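Local coordinates for protein putative surface-anchored fimbrial subunit (PDB 3HR6) that builds the shaft of surface pili of Corynebacterium diphtheriae as the major pilin, each subunit made of tandem Ig-like modules, at residues Q263-L269 with K305-I309. Numbering follows the deposited sequence.
Sequences QPENGQL and KFGQI
Start from the type I turn Pro264–Gly267, closed by Gly267 N to Pro264 O at 2.9 Å. Asn266 (chi1 p) folds back as an Asx turn, its OD1 2.9 Å from Gln268 N, and Gly267 takes positive phi (72°), leading into strand 268–276. That strand meets extended 305–309 antiparallel: Gln268 and Lys305 form a non-hydrogen-bonded pair, CA–CA 5.2 Å, and Phe306 N donates to Gly267 O at 2.9 Å. Phe306 (m, chi2 70°) lays one ring face under Pro264, a CH-pi contact with Pro264 CD 4.1 Å from the ring centroid, while Leu269 CB (chi1 t) reaches Phe306 CE1 at 3.6 Å. Gln263 and Gln308 are both tt; Gln263 NE2 donates to Gln308 OE1 at 3.0 Å, and Gln263 OE1 accepts from Gly366 N, Gln308 NE2 bonding Glu425. Lys305, mmtt, sends NZ to Ser303 OG and Thr420 O. Because 305–309 also pairs with strands 361–375 (antiparallel) and 424–432 (parallel), one sheet runs from the Cna-B-like middle module into the C-terminal one, within this shaft pilin's tandem Ig-like architecture.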
ATOM      1  N   GLN A 263      14.366 -11.049   9.913  1.00 13.67           N
ATOM      2  CA  GLN A 263      13.237 -11.040  10.799  1.00 13.46           C
ATOM      3  C   GLN A 263      12.900  -9.593  11.150  1.00 12.96           C
ATOM      4  O   GLN A 263      13.772  -8.840  11.621  1.00 12.42           O
ATOM      5  CB  GLN A 263      13.613 -11.755  12.094  1.00 14.98           C
ATOM      6  CG  GLN A 263      12.548 -11.674  13.187  1.00 13.08           C
ATOM      7  CD  GLN A 263      12.943 -12.478  14.401  1.00 12.55           C
ATOM      8  OE1 GLN A 263      12.510 -13.639  14.586  1.00 13.72           O
ATOM      9  NE2 GLN A 263      13.752 -11.879  15.229  1.00 13.95           N
ATOM     10  N   PRO A 264      11.620  -9.220  11.008  1.00 13.79           N
ATOM     11  CA  PRO A 264      11.235  -7.903  11.488  1.00 13.19           C
ATOM     12  C   PRO A 264      11.478  -7.818  12.993  1.00 12.44           C
ATOM     13  O   PRO A 264      11.112  -8.765  13.733  1.00 13.51           O
ATOM     14  CB  PRO A 264       9.736  -7.833  11.179  1.00 13.10           C
ATOM     15  CG  PRO A 264       9.505  -8.805  10.185  1.00 15.71           C
ATOM     16  CD  PRO A 264      10.484  -9.934  10.421  1.00 14.68           C
ATOM     17  N   GLU A 265      12.101  -6.745  13.407  1.00 13.13           N
ATOM     18  CA  GLU A 265      12.426  -6.556  14.838  1.00 13.56           C
ATOM     19  C   GLU A 265      11.208  -6.611  15.740  1.00 13.60           C
ATOM     20  O   GLU A 265      11.322  -7.094  16.888  1.00 13.11           O
ATOM     21  CB  GLU A 265      13.190  -5.268  15.041  1.00 14.97           C
ATOM     22  CG  GLU A 265      14.568  -5.345  14.430  1.00 20.14           C
ATOM     23  CD  GLU A 265      15.448  -4.227  14.890  1.00 27.75           C
ATOM     24  OE1 GLU A 265      16.231  -4.449  15.837  1.00 31.91           O
ATOM     25  OE2 GLU A 265      15.328  -3.105  14.334  1.00 33.49           O
ATOM     26  N   ASN A 266      10.049  -6.191  15.223  1.00 13.22           N
ATOM     27  CA  ASN A 266       8.835  -6.207  16.049  1.00 12.93           C
ATOM     28  C   ASN A 266       7.922  -7.330  15.618  1.00 12.51           C
ATOM     29  O   ASN A 266       6.737  -7.302  15.914  1.00 12.10           O
ATOM     30  CB  ASN A 266       8.120  -4.872  15.944  1.00 14.64           C
ATOM     31  CG  ASN A 266       7.646  -4.572  14.550  1.00 13.76           C
ATOM     32  OD1 ASN A 266       7.862  -5.357  13.619  1.00 13.55           O
ATOM     33  ND2 ASN A 266       7.004  -3.397  14.373  1.00 16.35           N
ATOM     34  N   GLY A 267       8.466  -8.283  14.855  1.00 12.39           N
ATOM     35  CA  GLY A 267       7.712  -9.382  14.287  1.00 13.02           C
ATOM     36  C   GLY A 267       6.773  -9.096  13.151  1.00 11.11           C
ATOM     37  O   GLY A 267       6.209 -10.016  12.640  1.00 11.48           O
ATOM     38  N   GLN A 268       6.626  -7.823  12.761  1.00 12.29           N
ATOM     39  CA  GLN A 268       5.605  -7.434  11.822  1.00 11.28           C
ATOM     40  C   GLN A 268       6.219  -7.194  10.435  1.00 10.87           C
ATOM     41  O   GLN A 268       6.951  -6.228  10.261  1.00 12.34           O
ATOM     42  CB  GLN A 268       4.914  -6.168  12.280  1.00 12.12           C
ATOM     43  CG  GLN A 268       4.540  -6.148  13.751  1.00 10.78           C
ATOM     44  CD  GLN A 268       3.700  -7.335  14.145  1.00 11.54           C
ATOM     45  OE1 GLN A 268       4.142  -8.249  14.928  1.00 13.20           O
ATOM     46  NE2 GLN A 268       2.472  -7.343  13.627  1.00 11.73           N
ATOM     47  N   LEU A 269       5.896  -8.071   9.488  1.00 12.37           N
ATOM     48  CA  LEU A 269       6.255  -7.886   8.080  1.00 11.98           C
ATOM     49  C   LEU A 269       4.969  -7.342   7.421  1.00 11.82           C
ATOM     50  O   LEU A 269       4.034  -8.102   7.066  1.00 12.50           O
ATOM     51  CB  LEU A 269       6.712  -9.172   7.437  1.00 11.63           C
ATOM     52  CG  LEU A 269       7.116  -9.057   5.993  1.00 12.45           C
ATOM     53  CD1 LEU A 269       8.488  -8.448   5.807  1.00 12.04           C
ATOM     54  CD2 LEU A 269       7.115 -10.458   5.387  1.00 14.66           C
ATOM     55  N   LYS A 305       3.081 -12.248  10.604  1.00 13.15           N
ATOM     56  CA  LYS A 305       3.559 -12.266  11.971  1.00 11.52           C
ATOM     57  C   LYS A 305       4.707 -13.257  12.110  1.00 11.47           C
ATOM     58  O   LYS A 305       4.608 -14.369  11.630  1.00 13.11           O
ATOM     59  CB  LYS A 305       2.407 -12.692  12.867  1.00 11.80           C
ATOM     60  CG  LYS A 305       1.092 -11.955  12.610  1.00 11.17           C
ATOM     61  CD  LYS A 305       1.223 -10.456  12.847  1.00 11.40           C
ATOM     62  CE  LYS A 305      -0.132  -9.788  12.694  1.00 12.09           C
ATOM     63  NZ  LYS A 305      -0.084  -8.330  12.961  1.00 11.43           N
ATOM     64  N   PHE A 306       5.751 -12.831  12.811  1.00 12.03           N
ATOM     65  CA  PHE A 306       6.964 -13.625  12.933  1.00 11.63           C
ATOM     66  C   PHE A 306       7.229 -13.943  14.370  1.00 11.55           C
ATOM     67  O   PHE A 306       6.785 -13.262  15.287  1.00 11.76           O
ATOM     68  CB  PHE A 306       8.168 -12.917  12.305  1.00 12.16           C
ATOM     69  CG  PHE A 306       8.204 -13.037  10.804  1.00 14.38           C
ATOM     70  CD1 PHE A 306       7.276 -12.365  10.010  1.00 13.05           C
ATOM     71  CD2 PHE A 306       9.114 -13.871  10.193  1.00 13.59           C
ATOM     72  CE1 PHE A 306       7.301 -12.514   8.620  1.00 15.22           C
ATOM     73  CE2 PHE A 306       9.145 -14.000   8.812  1.00 14.90           C
ATOM     74  CZ  PHE A 306       8.230 -13.347   8.027  1.00 14.85           C
ATOM     75  N   GLY A 307       7.981 -15.033  14.549  1.00 11.29           N
ATOM     76  CA  GLY A 307       8.363 -15.460  15.896  1.00 11.75           C
ATOM     77  C   GLY A 307       9.776 -15.987  15.938  1.00 12.28           C
ATOM     78  O   GLY A 307      10.437 -16.172  14.928  1.00 11.70           O
ATOM     79  N   GLN A 308      10.251 -16.167  17.142  1.00 10.44           N
ATOM     80  CA  GLN A 308      11.648 -16.519  17.398  1.00 11.41           C
ATOM     81  C   GLN A 308      11.705 -17.422  18.633  1.00 11.44           C
ATOM     82  O   GLN A 308      11.106 -17.123  19.642  1.00 11.64           O
ATOM     83  CB  GLN A 308      12.398 -15.231  17.717  1.00 13.08           C
ATOM     84  CG  GLN A 308      13.814 -15.402  18.136  1.00 14.16           C
ATOM     85  CD  GLN A 308      14.517 -14.073  18.224  1.00 14.60           C
ATOM     86  OE1 GLN A 308      15.146 -13.648  17.247  1.00 15.32           O
ATOM     87  NE2 GLN A 308      14.417 -13.407  19.385  1.00 16.02           N
ATOM     88  N   ILE A 309      12.457 -18.510  18.525  1.00 11.64           N
ATOM     89  CA  ILE A 309      12.624 -19.498  19.591  1.00 11.19           C
ATOM     90  C   ILE A 309      14.044 -19.343  20.094  1.00 11.02           C
ATOM     91  O   ILE A 309      14.970 -19.324  19.322  1.00 10.92           O
ATOM     92  CB  ILE A 309      12.404 -20.920  19.067  1.00 11.77           C
ATOM     93  CG1 ILE A 309      10.941 -21.108  18.676  1.00 12.33           C
ATOM     94  CG2 ILE A 309      12.768 -21.941  20.140  1.00 12.32           C
ATOM     95  CD1 ILE A 309      10.722 -22.338  17.830  1.00 13.48           C
TER